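Local coordinates for alginate biosynthesis protein AlgX (PDB 4KNC) that takes part in O-acetylating the exopolysaccharide alginate and protects the polymer from degradation as it crosses the periplasm, at residues 143-146 with 147-150. Residues are numbered along the deposited sequence; the frame is centred on the assembly and turned at random.
Sequences YYFK and GDHH
Gly147 takes the chain round the bend after Phe145 and Lys146, bringing Phe145 and Asp148 side by side, and Lys146 reaches off the turn to a salt bridge with Asp43. Asp148 follows, its CB 3.6 Å from Phe145 CB. With CG anti to the backbone N (chi1 -166°), its carboxylate extends toward His150. His149 contributes its carbonyl, with O 3.4 Å from CE1 at the edge of the Tyr144 ring. His150 then grips Asp148 OD2 twice: His150 N, 3.0 Å from OD2, comes from above the carboxylate plane and closes an Asx turn, while His150 ND1, 2.6 Å from OD2, lies on the syn side with OD2 near the imidazole plane. The ND1 bond helps orient the ring, while the main-chain bond ties the carboxylate to the turn; NE2 bonds to Ser243 OG, an arrangement consistent with the Ser-His-Asp triad of SGNH hydrolases. His150 O sits between two ring edges, 3.2 Å from Tyr144 CD1 and 3.4 Å from Phe145 CD2, and accepts a weak, nearly straight bond from Phe145 N. The whole turn is part of the loop between helices 107-123 and 153-169; Phe145 packs on strands 180-191 and 210-220, and Tyr144 touches helix 89-93.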
# COMPACT_ATOMS: atom_id res chain seq x y z
N TYR A 143 7.32 8.21 -19.31
CA TYR A 143 6.62 8.05 -18.03
C TYR A 143 7.43 7.12 -17.09
O TYR A 143 7.67 7.45 -15.92
CB TYR A 143 5.22 7.49 -18.29
CG TYR A 143 4.29 7.33 -17.11
CD1 TYR A 143 4.41 6.25 -16.25
CD2 TYR A 143 3.22 8.21 -16.91
CE1 TYR A 143 3.54 6.08 -15.18
CE2 TYR A 143 2.34 8.04 -15.86
CZ TYR A 143 2.51 6.97 -14.98
OH TYR A 143 1.65 6.78 -13.91
N TYR A 144 7.88 5.99 -17.63
CA TYR A 144 8.63 4.98 -16.86
C TYR A 144 10.13 4.94 -17.15
O TYR A 144 10.56 5.27 -18.26
CB TYR A 144 8.07 3.58 -17.14
CG TYR A 144 6.89 3.21 -16.26
CD1 TYR A 144 7.09 2.87 -14.93
CD2 TYR A 144 5.59 3.20 -16.77
CE1 TYR A 144 6.03 2.53 -14.11
CE2 TYR A 144 4.51 2.86 -15.95
CZ TYR A 144 4.74 2.53 -14.62
OH TYR A 144 3.71 2.19 -13.79
N PHE A 145 10.92 4.52 -16.17
CA PHE A 145 12.32 4.19 -16.44
C PHE A 145 12.37 3.04 -17.45
O PHE A 145 11.47 2.19 -17.50
CB PHE A 145 13.08 3.81 -15.16
CG PHE A 145 13.42 5.00 -14.27
CD1 PHE A 145 14.53 5.80 -14.54
CD2 PHE A 145 12.63 5.31 -13.17
CE1 PHE A 145 14.84 6.89 -13.72
CE2 PHE A 145 12.93 6.38 -12.34
CZ PHE A 145 14.05 7.18 -12.62
N LYS A 146 13.44 3.02 -18.25
CA LYS A 146 13.70 2.00 -19.28
C LYS A 146 13.71 0.57 -18.77
O LYS A 146 13.19 -0.33 -19.43
CB LYS A 146 15.05 2.27 -19.96
CG LYS A 146 15.07 3.54 -20.80
CD LYS A 146 16.45 3.76 -21.42
CE LYS A 146 16.42 4.87 -22.44
NZ LYS A 146 17.76 5.03 -23.07
N GLY A 147 14.33 0.36 -17.61
CA GLY A 147 14.53 -0.98 -17.10
C GLY A 147 14.22 -1.07 -15.62
O GLY A 147 14.91 -1.76 -14.87
N ASP A 148 13.17 -0.37 -15.20
CA ASP A 148 12.80 -0.33 -13.79
C ASP A 148 11.28 -0.25 -13.65
O ASP A 148 10.59 0.09 -14.61
CB ASP A 148 13.47 0.86 -13.09
CG ASP A 148 13.40 0.76 -11.57
OD1 ASP A 148 14.11 -0.10 -10.99
OD2 ASP A 148 12.66 1.55 -10.95
N HIS A 149 10.78 -0.57 -12.46
CA HIS A 149 9.34 -0.57 -12.20
C HIS A 149 8.81 0.78 -11.67
O HIS A 149 7.61 0.96 -11.52
CB HIS A 149 8.99 -1.71 -11.21
CG HIS A 149 9.67 -1.59 -9.88
ND1 HIS A 149 11.04 -1.73 -9.73
CD2 HIS A 149 9.18 -1.36 -8.64
CE1 HIS A 149 11.35 -1.58 -8.46
NE2 HIS A 149 10.25 -1.36 -7.77
N HIS A 150 9.71 1.71 -11.35
CA HIS A 150 9.29 3.03 -10.89
C HIS A 150 8.98 3.94 -12.07
O HIS A 150 9.61 3.82 -13.13
CB HIS A 150 10.37 3.68 -10.02
CG HIS A 150 10.63 2.96 -8.74
ND1 HIS A 150 11.69 2.10 -8.58
CD2 HIS A 150 9.95 2.95 -7.57
CE1 HIS A 150 11.66 1.60 -7.35
NE2 HIS A 150 10.61 2.09 -6.73